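Local coordinates for protein DNA replication factor Cdt1 (Mus musculus, PDB 3A4C) that serves as a replication licensing factor that works with CDC6 and ORC to load the MCM complex onto DNA, here represented by its C-terminal domain, at residues D69-H74 and T80-D85. Residues are numbered along the deposited sequence; the frame is centred on the assembly and turned at random.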
ATOM      1  N   ASP A  69      -1.713 -10.950  -3.563  1.00 19.55           N
ATOM      2  CA  ASP A  69      -1.287 -11.410  -4.882  1.00 22.15           C
ATOM      3  C   ASP A  69      -0.601 -10.302  -5.680  1.00 22.72           C
ATOM      4  O   ASP A  69       0.076 -10.563  -6.674  1.00 23.85           O
ATOM      5  CB  ASP A  69      -2.472 -11.970  -5.664  1.00 27.13           C
ATOM      6  CG  ASP A  69      -2.939 -13.308  -5.129  1.00 27.24           C
ATOM      7  OD1 ASP A  69      -2.183 -13.933  -4.351  1.00 32.05           O
ATOM      8  OD2 ASP A  69      -4.058 -13.732  -5.484  1.00 36.94           O
ATOM      9  N   TRP A  70      -0.781  -9.063  -5.242  1.00 16.96           N
ATOM     10  CA  TRP A  70      -0.154  -7.933  -5.910  1.00 15.29           C
ATOM     11  C   TRP A  70       1.106  -7.513  -5.174  1.00 15.69           C
ATOM     12  O   TRP A  70       2.174  -7.392  -5.765  1.00 19.56           O
ATOM     13  CB  TRP A  70      -1.124  -6.752  -5.963  1.00 14.85           C
ATOM     14  CG  TRP A  70      -0.560  -5.526  -6.601  1.00 18.73           C
ATOM     15  CD1 TRP A  70       0.123  -5.455  -7.774  1.00 19.08           C
ATOM     16  CD2 TRP A  70      -0.662  -4.179  -6.111  1.00 17.14           C
ATOM     17  NE1 TRP A  70       0.464  -4.147  -8.046  1.00 18.99           N
ATOM     18  CE2 TRP A  70      -0.012  -3.347  -7.041  1.00 16.61           C
ATOM     19  CE3 TRP A  70      -1.241  -3.602  -4.976  1.00 16.04           C
ATOM     20  CZ2 TRP A  70       0.081  -1.966  -6.871  1.00 15.74           C
ATOM     21  CZ3 TRP A  70      -1.151  -2.225  -4.810  1.00 16.86           C
ATOM     22  CH2 TRP A  70      -0.496  -1.426  -5.752  1.00 18.00           C
ATOM     23  N   LEU A  71       0.964  -7.295  -3.872  1.00 15.01           N
ATOM     24  CA  LEU A  71       2.015  -6.695  -3.060  1.00 13.91           C
ATOM     25  C   LEU A  71       2.626  -7.709  -2.105  1.00 22.48           C
ATOM     26  O   LEU A  71       1.948  -8.213  -1.212  1.00 22.41           O
ATOM     27  CB  LEU A  71       1.430  -5.525  -2.266  1.00 17.92           C
ATOM     28  CG  LEU A  71       2.361  -4.612  -1.472  1.00 22.08           C
ATOM     29  CD1 LEU A  71       3.479  -4.115  -2.336  1.00 24.15           C
ATOM     30  CD2 LEU A  71       1.563  -3.434  -0.935  1.00 18.60           C
ATOM     31  N   SER A  72       3.914  -7.988  -2.293  1.00 15.80           N
ATOM     32  CA  SER A  72       4.627  -8.962  -1.481  1.00 16.74           C
ATOM     33  C   SER A  72       5.696  -8.255  -0.640  1.00 16.46           C
ATOM     34  O   SER A  72       6.304  -7.287  -1.089  1.00 15.68           O
ATOM     35  CB  SER A  72       5.282  -9.998  -2.403  1.00 22.29           C
ATOM     36  OG  SER A  72       5.336 -11.270  -1.787  1.00 42.47           O
ATOM     37  N   LEU A  73       5.907  -8.733   0.583  1.00 12.73           N
ATOM     38  CA  LEU A  73       6.950  -8.207   1.458  1.00 11.43           C
ATOM     39  C   LEU A  73       7.908  -9.334   1.793  1.00 16.08           C
ATOM     40  O   LEU A  73       7.473 -10.429   2.142  1.00 17.46           O
ATOM     41  CB  LEU A  73       6.339  -7.687   2.749  1.00 14.63           C
ATOM     42  CG  LEU A  73       5.248  -6.638   2.580  1.00 14.63           C
ATOM     43  CD1 LEU A  73       4.555  -6.403   3.907  1.00 12.66           C
ATOM     44  CD2 LEU A  73       5.878  -5.362   2.070  1.00 15.94           C
ATOM     45  N   HIS A  74       9.209  -9.076   1.692  1.00 12.71           N
ATOM     46  CA  HIS A  74      10.201 -10.123   1.961  1.00 11.30           C
ATOM     47  C   HIS A  74      11.327  -9.582   2.836  1.00 10.22           C
ATOM     48  O   HIS A  74      12.037  -8.673   2.449  1.00  8.55           O
ATOM     49  CB  HIS A  74      10.740 -10.684   0.633  1.00 16.51           C
ATOM     50  CG  HIS A  74      11.747 -11.788   0.786  1.00 20.20           C
ATOM     51  ND1 HIS A  74      11.531 -12.897   1.580  1.00 26.60           N
ATOM     52  CD2 HIS A  74      12.957 -11.974   0.204  1.00 16.49           C
ATOM     53  CE1 HIS A  74      12.578 -13.704   1.503  1.00 18.82           C
ATOM     54  NE2 HIS A  74      13.456 -13.168   0.676  1.00 22.34           N
ATOM     55  N   THR A  80      13.198  -4.886   4.652  1.00 13.48           N
ATOM     56  CA  THR A  80      12.023  -5.561   4.130  1.00 13.10           C
ATOM     57  C   THR A  80      11.788  -5.076   2.713  1.00 12.43           C
ATOM     58  O   THR A  80      11.622  -3.886   2.473  1.00 14.21           O
ATOM     59  CB  THR A  80      10.792  -5.301   5.000  1.00 15.89           C
ATOM     60  OG1 THR A  80      11.023  -5.855   6.303  1.00 15.12           O
ATOM     61  CG2 THR A  80       9.543  -5.945   4.375  1.00 13.24           C
ATOM     62  N   TYR A  81      11.819  -5.996   1.761  1.00 11.67           N
ATOM     63  CA  TYR A  81      11.675  -5.607   0.369  1.00 11.68           C
ATOM     64  C   TYR A  81      10.225  -5.652  -0.075  1.00 13.75           C
ATOM     65  O   TYR A  81       9.516  -6.608   0.219  1.00 11.32           O
ATOM     66  CB  TYR A  81      12.553  -6.472  -0.535  1.00 13.92           C
ATOM     67  CG  TYR A  81      13.985  -6.017  -0.507  1.00 12.76           C
ATOM     68  CD1 TYR A  81      14.432  -5.027  -1.370  1.00 15.23           C
ATOM     69  CD2 TYR A  81      14.888  -6.554   0.405  1.00 15.04           C
ATOM     70  CE1 TYR A  81      15.749  -4.589  -1.340  1.00 17.06           C
ATOM     71  CE2 TYR A  81      16.208  -6.121   0.446  1.00 16.73           C
ATOM     72  CZ  TYR A  81      16.629  -5.137  -0.427  1.00 18.17           C
ATOM     73  OH  TYR A  81      17.934  -4.704  -0.394  1.00 17.83           O
ATOM     74  N   VAL A  82       9.805  -4.590  -0.761  1.00 13.48           N
ATOM     75  CA  VAL A  82       8.490  -4.492  -1.373  1.00 13.51           C
ATOM     76  C   VAL A  82       8.573  -4.795  -2.869  1.00 14.91           C
ATOM     77  O   VAL A  82       9.363  -4.198  -3.600  1.00 13.94           O
ATOM     78  CB  VAL A  82       7.903  -3.085  -1.198  1.00 12.19           C
ATOM     79  CG1 VAL A  82       6.587  -2.970  -1.948  1.00 12.41           C
ATOM     80  CG2 VAL A  82       7.725  -2.772   0.282  1.00 16.46           C
ATOM     81  N   LYS A  83       7.745  -5.726  -3.318  1.00 12.43           N
ATOM     82  CA  LYS A  83       7.746  -6.142  -4.705  1.00 14.90           C
ATOM     83  C   LYS A  83       6.315  -6.150  -5.216  1.00 17.64           C
ATOM     84  O   LYS A  83       5.409  -6.617  -4.530  1.00 17.22           O
ATOM     85  CB  LYS A  83       8.376  -7.536  -4.821  1.00 23.28           C
ATOM     86  CG  LYS A  83       8.587  -8.022  -6.244  1.00 27.23           C
ATOM     87  CD  LYS A  83       9.813  -8.939  -6.346  1.00 30.80           C
ATOM     88  CE  LYS A  83       9.650 -10.228  -5.543  1.00 33.40           C
ATOM     89  NZ  LYS A  83      10.811 -11.169  -5.737  1.00 29.26           N
ATOM     90  N   LEU A  84       6.110  -5.620  -6.415  1.00 16.23           N
ATOM     91  CA  LEU A  84       4.795  -5.645  -7.036  1.00 16.84           C
ATOM     92  C   LEU A  84       4.761  -6.702  -8.128  1.00 20.93           C
ATOM     93  O   LEU A  84       5.724  -6.861  -8.879  1.00 22.19           O
ATOM     94  CB  LEU A  84       4.455  -4.284  -7.640  1.00 18.58           C
ATOM     95  CG  LEU A  84       4.212  -3.127  -6.674  1.00 21.67           C
ATOM     96  CD1 LEU A  84       3.789  -1.878  -7.441  1.00 14.94           C
ATOM     97  CD2 LEU A  84       3.149  -3.503  -5.673  1.00 23.95           C
ATOM     98  N   ASP A  85       3.658  -7.431  -8.212  1.00 19.45           N
ATOM     99  CA  ASP A  85       3.434  -8.303  -9.352  1.00 26.90           C
ATOM    100  C   ASP A  85       2.892  -7.443 -10.485  1.00 27.68           C
ATOM    101  O   ASP A  85       1.717  -7.091 -10.495  1.00 31.76           O
ATOM    102  CB  ASP A  85       2.449  -9.414  -9.000  1.00 24.73           C
ATOM    103  CG  ASP A  85       2.320 -10.449 -10.103  1.00 39.08           C
ATOM    104  OD1 ASP A  85       2.338 -10.056 -11.286  1.00 39.29           O
ATOM    105  OD2 ASP A  85       2.197 -11.652  -9.791  1.00 39.99           O
TER
HETATM  106  O   HOH W   1       1.919 -12.400  -7.075  1.00 33.52           O
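S72 and K83 exchange backbone bonds in both directions, as do H74 and Y81, while the non-hydrogen-bonded pairs L71-L84 and L73-V82 alternate with them; the strand axes run antiparallel at 159°. This is the beta hairpin, or wing, of the winged helix fold in the Cdt1 C-terminal domain. The straightest link is S72 N to K83 O, with 178° at the hydrogen. Beyond the last paired residues, D85 N still reaches W70 O at 2.9 Å, lying in the carbonyl plane and extending the register past the strand.

The side chains of L71, L73, V82 and L84 share the face of the hairpin turned to the helices, where V82 and L84 also touch F26 of helix 3-27, and L71 and L73 meet A64 of helix 53-66. Packing is tight around L71: its CD1 presses on V82 CG1 at 3.3 Å and on L84 CD2, the side chains meeting at a slant. L73 and V82 instead lie side by side, CD2 against CG2.

W70 sits in the loop just before strand 71-76. With CG anti to the backbone N (chi1 179°), its indole extends alongside L84, and L84 CD2 sits over one face in a CH-pi contact, 3.7 Å from the centroid of the five-membered ring. That methyl is thus shared between the indole and L71 CD1. At the indole's edge, D85 O lies in the ring plane, 3.6 Å from CD1.

On the other face of the hairpin, away from L71, L73, V82 and L84, are S72, H74, Y81 and K83. D85 OD1 turns to the backbone N of A87, while a water bridges the two segments, donating to D69 O at 2.6 Å and to D85 OD2 at 2.8 Å.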